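Local structure of hypothetical bacterial 6-phosphogluconolactonase (Bacteroides fragilis, 3SCY) at residues 19-24 / 51-56; 328-333 / 352-357. The protein probably hydrolyses 6-phosphogluconolactone to 6-phosphogluconate and folds as a seven-bladed beta-propeller. All coordinates share one frame; numbering follows the deposited sequence. Where two conformers were deposited one is given.

Contact 1 (19-24 / 51-56)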
ATOM      1  N   GLY A  19      -4.882   9.683  -2.608  1.00 16.95           N
ATOM      2  CA  GLY A  19      -3.564  10.262  -2.863  1.00 17.73           C
ATOM      3  C   GLY A  19      -3.349  10.327  -4.371  1.00 19.81           C
ATOM      4  O   GLY A  19      -3.904   9.524  -5.133  1.00 20.02           O
ATOM      5  N   THR A  20      -2.542  11.292  -4.810  1.00 19.03           N
ATOM      6  CA  THR A  20      -2.260  11.566  -6.220  1.00 18.85           C
ATOM      7  C   THR A  20      -0.844  12.023  -6.475  1.00 22.89           C
ATOM      8  O   THR A  20      -0.093  12.293  -5.542  1.00 22.29           O
ATOM      9  CB  THR A  20      -3.161  12.748  -6.674  1.00 22.88           C
ATOM     10  OG1 THR A  20      -2.722  13.965  -6.037  1.00 22.80           O
ATOM     11  CG2 THR A  20      -4.664  12.512  -6.420  1.00 23.36           C
ATOM     12  N   TYR A  21      -0.498  12.157  -7.760  1.00 20.65           N
ATOM     13  CA  TYR A  21       0.700  12.887  -8.173  1.00 21.12           C
ATOM     14  C   TYR A  21       0.220  14.277  -8.551  1.00 25.25           C
ATOM     15  O   TYR A  21      -0.850  14.422  -9.153  1.00 24.90           O
ATOM     16  CB  TYR A  21       1.432  12.198  -9.314  1.00 21.91           C
ATOM     17  CG  TYR A  21       2.234  11.010  -8.841  1.00 21.17           C
ATOM     18  CD1 TYR A  21       3.343  11.175  -8.020  1.00 21.84           C
ATOM     19  CD2 TYR A  21       1.862   9.715  -9.182  1.00 22.08           C
ATOM     20  CE1 TYR A  21       4.094  10.083  -7.591  1.00 22.24           C
ATOM     21  CE2 TYR A  21       2.612   8.616  -8.772  1.00 22.47           C
ATOM     22  CZ  TYR A  21       3.713   8.802  -7.955  1.00 22.53           C
ATOM     23  OH  TYR A  21       4.426   7.702  -7.528  1.00 24.66           O
ATOM     24  N   THR A  22       0.976  15.311  -8.158  1.00 23.88           N
ATOM     25  CA  THR A  22       0.538  16.685  -8.364  1.00 24.30           C
ATOM     26  C   THR A  22       1.284  17.410  -9.509  1.00 31.36           C
ATOM     27  O   THR A  22       1.207  18.636  -9.555  1.00 32.76           O
ATOM     28  CB  THR A  22       0.667  17.456  -7.041  1.00 26.48           C
ATOM     29  OG1 THR A  22       1.994  17.315  -6.516  1.00 25.82           O
ATOM     30  CG2 THR A  22      -0.326  16.969  -5.999  1.00 25.04           C
ATOM     31  N   SER A  23       1.928  16.667 -10.456  1.00 30.51           N
ATOM     32  CA  SER A  23       2.623  17.260 -11.627  1.00 33.36           C
ATOM     33  C   SER A  23       1.633  17.899 -12.598  1.00 41.69           C
ATOM     34  O   SER A  23       2.039  18.705 -13.436  1.00 45.36           O
ATOM     35  CB  SER A  23       3.461  16.221 -12.372  1.00 36.13           C
ATOM     36  OG  SER A  23       2.767  14.996 -12.565  1.00 44.17           O
ATOM     37  N   GLY A  24       0.360  17.524 -12.493  1.00 36.53           N
ATOM     38  CA  GLY A  24      -0.710  18.062 -13.327  1.00 37.37           C
ATOM     39  C   GLY A  24      -1.598  19.015 -12.553  1.00 40.23           C
ATOM     40  O   GLY A  24      -1.095  19.891 -11.847  1.00 42.04           O
ATOM     41  N   ASN A  51       2.763  15.780  -4.194  1.00 22.15           N
ATOM     42  CA  ASN A  51       2.966  14.354  -4.472  1.00 20.12           C
ATOM     43  C   ASN A  51       2.645  13.434  -3.270  1.00 21.51           C
ATOM     44  O   ASN A  51       3.496  12.632  -2.854  1.00 18.54           O
ATOM     45  CB  ASN A  51       4.373  14.069  -4.972  1.00 22.44           C
ATOM     46  CG  ASN A  51       4.579  14.532  -6.379  1.00 30.22           C
ATOM     47  OD1 ASN A  51       3.632  14.701  -7.140  1.00 26.86           O
ATOM     48  ND2 ASN A  51       5.802  14.928  -6.678  1.00 32.26           N
ATOM     49  N   PRO A  52       1.405  13.498  -2.743  1.00 18.52           N
ATOM     50  CA  PRO A  52       1.012  12.563  -1.674  1.00 17.40           C
ATOM     51  C   PRO A  52       0.624  11.202  -2.295  1.00 19.01           C
ATOM     52  O   PRO A  52      -0.558  10.826  -2.350  1.00 17.82           O
ATOM     53  CB  PRO A  52      -0.174  13.282  -1.032  1.00 19.91           C
ATOM     54  CG  PRO A  52      -0.834  13.999  -2.176  1.00 23.84           C
ATOM     55  CD  PRO A  52       0.275  14.383  -3.133  1.00 20.67           C
ATOM     56  N   SER A  53       1.636  10.498  -2.855  1.00 16.16           N
ATOM     57  CA  SER A  53       1.357   9.285  -3.634  1.00 15.32           C
ATOM     58  C   SER A  53       0.961   8.065  -2.793  1.00 18.37           C
ATOM     59  O   SER A  53       0.476   7.065  -3.334  1.00 18.04           O
ATOM     60  CB  SER A  53       2.531   8.939  -4.525  1.00 19.07           C
ATOM     61  OG  SER A  53       3.620   8.588  -3.695  1.00 17.59           O
ATOM     62  N   TYR A  54       1.180   8.144  -1.495  1.00 16.54           N
ATOM     63  CA  TYR A  54       0.762   7.111  -0.570  1.00 15.31           C
ATOM     64  C   TYR A  54       0.414   7.790   0.725  1.00 15.98           C
ATOM     65  O   TYR A  54       1.088   8.737   1.144  1.00 17.13           O
ATOM     66  CB  TYR A  54       1.846   6.005  -0.363  1.00 16.43           C
ATOM     67  CG  TYR A  54       1.215   4.659  -0.096  1.00 18.73           C
ATOM     68  CD1 TYR A  54       0.802   3.845  -1.152  1.00 21.52           C
ATOM     69  CD2 TYR A  54       0.905   4.253   1.203  1.00 20.00           C
ATOM     70  CE1 TYR A  54       0.083   2.672  -0.926  1.00 25.68           C
ATOM     71  CE2 TYR A  54       0.204   3.062   1.439  1.00 20.00           C
ATOM     72  CZ  TYR A  54      -0.202   2.282   0.367  1.00 25.06           C
ATOM     73  OH  TYR A  54      -0.912   1.108   0.545  1.00 30.03           O
ATOM     74  N   LEU A  55      -0.627   7.309   1.357  1.00 13.10           N
ATOM     75  CA  LEU A  55      -1.068   7.858   2.624  1.00 14.11           C
ATOM     76  C   LEU A  55      -1.755   6.779   3.437  1.00 17.24           C
ATOM     77  O   LEU A  55      -2.203   5.756   2.909  1.00 16.38           O
ATOM     78  CB  LEU A  55      -2.014   9.073   2.415  1.00 16.59           C
ATOM     79  CG  LEU A  55      -3.198   8.905   1.448  1.00 21.27           C
ATOM     80  CD1 LEU A  55      -4.341   8.166   2.091  1.00 24.32           C
ATOM     81  CD2 LEU A  55      -3.741  10.259   1.043  1.00 23.51           C
ATOM     82  N   ILE A  56      -1.851   7.046   4.729  1.00 15.02           N
ATOM     83  CA  ILE A  56      -2.513   6.140   5.654  1.00 14.53           C
ATOM     84  C   ILE A  56      -3.227   6.892   6.713  1.00 16.64           C
ATOM     85  O   ILE A  56      -2.725   7.892   7.212  1.00 17.00           O
ATOM     86  CB  ILE A  56      -1.477   5.145   6.318  1.00 17.64           C
ATOM     87  CG1 ILE A  56      -0.337   5.856   7.073  1.00 18.10           C
ATOM     88  CG2 ILE A  56      -0.993   4.056   5.336  1.00 18.52           C
ATOM     89  CD1 ILE A  56       0.352   4.910   8.074  1.00 22.42           C
TER
HETATM   90  O   HOH W   1       4.057  14.736  -9.729  1.00 41.07           O
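Gly19-Thr22 and Asn51-Ser53 meet at the passage between two blades of the seven-bladed propeller, where the end of strand 13-20 runs past the link leading into strand 55-57. Thr22 and Asn51 grip each other reciprocally. Thr22 N donates to Asn51 OD1 at 2.9 Å, nearly straight at 171° and almost in line with the C=O bond, while Asn51 N donates to Thr22 OG1 at 2.9 Å. OG1 meets that N-H from a place between the backbone N and the carbonyl carbon (chi1 53°). OD1 also accepts from water 1 at 2.6 Å, and ND2 bonds to Glu69 O, which holds the amide at both ends. The Tyr21 ring stands steeply to this amide, planes 73° apart, with Asn51 OD1 at its edge 3.6 Å from CD1. Farther along the ring, Ser53 CB packs against Tyr21 CE1 at 3.6 Å. The hydroxyls of Tyr21 and Ser53 both bond to Glu69 OE1, tying their polar ends to one carboxylate. An unidentified molecule about 3 Å from the Tyr21 side chain is probably from the crystallisation liquor, though it may mark a pocket.

Pro52 centres an inverse gamma turn that swings its carbonyl toward strand 13-20. Its O takes a weak, bent bond from Thr20 N, 3.2 Å, and comes within 3.1 Å of Gly19 CA, where no side chain intervenes. The proline ring lies beside the Thr20 side chain, pointing the same way, and crosses Thr22 at about a right angle, its CD against CG2. Leu55 CD2 covers Gly19. Around the contact, Gly19 pairs with Val355 and Cys356 of strand 354-360, Tyr54 with Val67 of strand 63-68, and Pro52 and Leu55 rest on Ile29 of strand 28-35.

Contact 2 (328-333 / 352-357)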
ATOM      1  N   ASN A 328      -7.181   9.170 -15.212  1.00 24.03           N
ATOM      2  CA  ASN A 328      -7.636  10.173 -14.255  1.00 24.57           C
ATOM      3  C   ASN A 328      -9.013   9.823 -13.698  1.00 26.98           C
ATOM      4  O   ASN A 328      -9.909  10.676 -13.639  1.00 29.42           O
ATOM      5  CB  ASN A 328      -7.634  11.590 -14.898  1.00 26.07           C
ATOM      6  CG  ASN A 328      -6.262  12.015 -15.336  1.00 45.48           C
ATOM      7  OD1 ASN A 328      -5.265  11.796 -14.629  1.00 28.67           O
ATOM      8  ND2 ASN A 328      -6.174  12.540 -16.551  1.00 39.62           N
ATOM      9  N   VAL A 329      -9.178   8.552 -13.290  1.00 23.64           N
ATOM     10  CA  VAL A 329     -10.452   8.054 -12.745  0.50 21.97           C
ATOM     11  C   VAL A 329     -10.229   6.997 -11.688  1.00 24.89           C
ATOM     12  O   VAL A 329      -9.196   6.328 -11.682  1.00 22.85           O
ATOM     13  CB  VAL A 329     -11.424   7.449 -13.820  0.50 24.86           C
ATOM     14  CG1 VAL A 329     -11.979   8.505 -14.779  0.50 25.57           C
ATOM     15  CG2 VAL A 329     -10.795   6.276 -14.575  0.50 23.74           C
ATOM     16  N   ILE A 330     -11.238   6.821 -10.829  1.00 21.76           N
ATOM     17  CA  ILE A 330     -11.338   5.734  -9.872  1.00 19.35           C
ATOM     18  C   ILE A 330     -12.492   4.898 -10.407  1.00 23.10           C
ATOM     19  O   ILE A 330     -13.624   5.391 -10.425  1.00 24.44           O
ATOM     20  CB  ILE A 330     -11.531   6.138  -8.408  1.00 21.62           C
ATOM     21  CG1 ILE A 330     -10.313   6.898  -7.927  1.00 21.07           C
ATOM     22  CG2 ILE A 330     -11.764   4.864  -7.538  1.00 21.74           C
ATOM     23  CD1 ILE A 330     -10.641   7.844  -6.700  1.00 25.96           C
ATOM     24  N   GLN A 331     -12.217   3.694 -10.936  1.00 20.59           N
ATOM     25  CA  GLN A 331     -13.262   2.826 -11.480  1.00 21.11           C
ATOM     26  C   GLN A 331     -13.852   1.974 -10.383  1.00 23.76           C
ATOM     27  O   GLN A 331     -13.102   1.451  -9.537  1.00 22.65           O
ATOM     28  CB  GLN A 331     -12.672   1.925 -12.532  1.00 22.35           C
ATOM     29  CG  GLN A 331     -12.567   2.494 -13.906  1.00 35.57           C
ATOM     30  CD  GLN A 331     -12.113   1.366 -14.795  1.00 34.58           C
ATOM     31  OE1 GLN A 331     -11.079   0.753 -14.552  1.00 25.08           O
ATOM     32  NE2 GLN A 331     -12.914   1.010 -15.777  1.00 34.70           N
ATOM     33  N   ILE A 332     -15.181   1.783 -10.409  1.00 22.31           N
ATOM     34  CA  ILE A 332     -15.850   1.026  -9.366  1.00 21.57           C
ATOM     35  C   ILE A 332     -16.354  -0.306  -9.923  1.00 25.05           C
ATOM     36  O   ILE A 332     -17.159  -0.307 -10.862  1.00 26.95           O
ATOM     37  CB  ILE A 332     -17.030   1.836  -8.732  1.00 25.35           C
ATOM     38  CG1 ILE A 332     -16.733   3.355  -8.549  1.00 26.17           C
ATOM     39  CG2 ILE A 332     -17.569   1.165  -7.462  1.00 25.19           C
ATOM     40  CD1 ILE A 332     -15.510   3.708  -7.642  1.00 25.26           C
ATOM     41  N   PHE A 333     -15.903  -1.426  -9.336  1.00 21.66           N
ATOM     42  CA  PHE A 333     -16.330  -2.764  -9.741  1.00 20.55           C
ATOM     43  C   PHE A 333     -17.100  -3.459  -8.647  1.00 23.64           C
ATOM     44  O   PHE A 333     -16.715  -3.420  -7.483  1.00 23.18           O
ATOM     45  CB  PHE A 333     -15.140  -3.661 -10.147  1.00 20.80           C
ATOM     46  CG  PHE A 333     -14.367  -3.152 -11.333  1.00 20.53           C
ATOM     47  CD1 PHE A 333     -13.294  -2.274 -11.159  1.00 21.93           C
ATOM     48  CD2 PHE A 333     -14.684  -3.567 -12.622  1.00 20.78           C
ATOM     49  CE1 PHE A 333     -12.606  -1.768 -12.263  1.00 21.15           C
ATOM     50  CE2 PHE A 333     -14.006  -3.047 -13.722  1.00 23.11           C
ATOM     51  CZ  PHE A 333     -12.944  -2.188 -13.538  1.00 20.36           C
ATOM     52  N   ASP A 352      -7.462  13.742 -10.802  1.00 27.90           N
ATOM     53  CA  ASP A 352      -6.247  13.734 -11.618  1.00 27.68           C
ATOM     54  C   ASP A 352      -5.179  12.880 -10.949  1.00 27.47           C
ATOM     55  O   ASP A 352      -4.904  13.043  -9.751  1.00 25.96           O
ATOM     56  CB  ASP A 352      -5.697  15.149 -11.904  1.00 30.92           C
ATOM     57  CG  ASP A 352      -4.865  15.246 -13.184  1.00 43.55           C
ATOM     58  OD1 ASP A 352      -5.419  14.982 -14.277  1.00 47.03           O
ATOM     59  OD2 ASP A 352      -3.667  15.609 -13.097  1.00 43.43           O
ATOM     60  N   LYS A 353      -4.618  11.931 -11.723  1.00 23.66           N
ATOM     61  CA  LYS A 353      -3.502  11.053 -11.329  1.00 21.09           C
ATOM     62  C   LYS A 353      -3.712  10.384  -9.954  1.00 22.65           C
ATOM     63  O   LYS A 353      -2.819  10.474  -9.100  1.00 21.22           O
ATOM     64  CB  LYS A 353      -2.168  11.824 -11.361  1.00 22.89           C
ATOM     65  CG  LYS A 353      -1.886  12.422 -12.734  1.00 24.13           C
ATOM     66  CD  LYS A 353      -0.471  12.938 -12.873  1.00 29.26           C
ATOM     67  CE  LYS A 353      -0.229  13.478 -14.274  1.00 39.42           C
ATOM     68  NZ  LYS A 353      -1.121  14.613 -14.608  1.00 51.81           N
ATOM     69  N   PRO A 354      -4.860   9.683  -9.733  1.00 19.92           N
ATOM     70  CA  PRO A 354      -5.058   8.999  -8.450  1.00 18.08           C
ATOM     71  C   PRO A 354      -4.153   7.795  -8.347  1.00 19.48           C
ATOM     72  O   PRO A 354      -4.057   7.016  -9.323  1.00 19.08           O
ATOM     73  CB  PRO A 354      -6.530   8.588  -8.475  1.00 19.34           C
ATOM     74  CG  PRO A 354      -6.826   8.373  -9.965  1.00 23.33           C
ATOM     75  CD  PRO A 354      -5.994   9.444 -10.664  1.00 21.34           C
ATOM     76  N   VAL A 355      -3.473   7.646  -7.192  1.00 18.05           N
ATOM     77  CA  VAL A 355      -2.529   6.532  -7.010  1.00 16.13           C
ATOM     78  C   VAL A 355      -2.612   5.885  -5.620  1.00 18.08           C
ATOM     79  O   VAL A 355      -1.809   5.001  -5.339  1.00 17.63           O
ATOM     80  CB  VAL A 355      -1.054   6.965  -7.330  1.00 19.46           C
ATOM     81  CG1 VAL A 355      -0.860   7.283  -8.819  1.00 20.43           C
ATOM     82  CG2 VAL A 355      -0.607   8.159  -6.481  1.00 18.90           C
ATOM     83  N   CYS A 356      -3.540   6.307  -4.738  1.00 15.17           N
ATOM     84  CA  CYS A 356      -3.634   5.661  -3.432  1.00 15.58           C
ATOM     85  C   CYS A 356      -5.020   5.825  -2.912  1.00 19.81           C
ATOM     86  O   CYS A 356      -5.489   6.948  -2.848  1.00 20.91           O
ATOM     87  CB  CYS A 356      -2.614   6.212  -2.450  1.00 15.75           C
ATOM     88  SG  CYS A 356      -2.629   5.345  -0.859  1.00 17.71           S
ATOM     89  N   LEU A 357      -5.680   4.720  -2.551  1.00 15.97           N
ATOM     90  CA  LEU A 357      -7.016   4.719  -1.999  1.00 15.49           C
ATOM     91  C   LEU A 357      -6.988   4.118  -0.622  1.00 18.19           C
ATOM     92  O   LEU A 357      -6.406   3.041  -0.431  1.00 16.27           O
ATOM     93  CB  LEU A 357      -7.976   3.897  -2.877  1.00 15.19           C
ATOM     94  CG  LEU A 357      -7.989   4.235  -4.376  1.00 18.91           C
ATOM     95  CD1 LEU A 357      -8.951   3.308  -5.126  1.00 18.66           C
ATOM     96  CD2 LEU A 357      -8.376   5.684  -4.609  1.00 20.48           C
TER
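Asn328 and Lys353 join two adjacent blades of the propeller at the ring closure, where strand 329-335 lies near the C-terminal strand 354-360, which completes the sheet begun by strand 13-20. Asn328 OD1 accepts from Lys353 N at 3.0 Å and 164°, the donor tilted out of the carbonyl plane. The backbone of Asn328 is left-handed (phi 56°), in a G1 beta bulge it forms with Val329 opposite Cys324. Its amide runs beside the Asp352 carboxylate, pointing the same way, and OD1 lies 3.2 Å from Asp352 OD1, an acceptor pair without a bond. Lys353 NZ, its chain bent at the last torsion, bridges to Asp352 OD2 at 3.1 Å, on the syn side but out of the carboxylate plane.

Beyond this polar end Pro354 CG packs on Val329 O at 3.6 Å; the rest is apolar, Ile330 sliding past Pro354 and Leu357 in the opposite direction, CD1 to Leu357 CD2 3.8 Å. The strand axes come no nearer than 8.0 Å, 51° apart, too far for a backbone ladder; side chains and the Lys353 N bond do the joining. The lysine charge would offset that of the carboxylate and may ease the approach of the two facing acceptor oxygens.

Overall arrangement
From the N terminus, strand 13-20 leads into 19-24, and contact 1 closes the excursion through strands 28-35 and 41-48 as the chain moves on to strand 55-57 of the next blade. Contact 2 follows much later, closing the shorter detour through strand 342-350. The two are in series and neither nests nor crosses, yet they meet in space, their centres 11 Å apart. Strand 354-360 of contact 2 pairs with strand 13-20 of contact 1, with a classic beta bulge at Val355 and Cys356 facing Gly19. Together contacts 1 and 2 join three consecutive blades across the point where the two chain ends close the propeller.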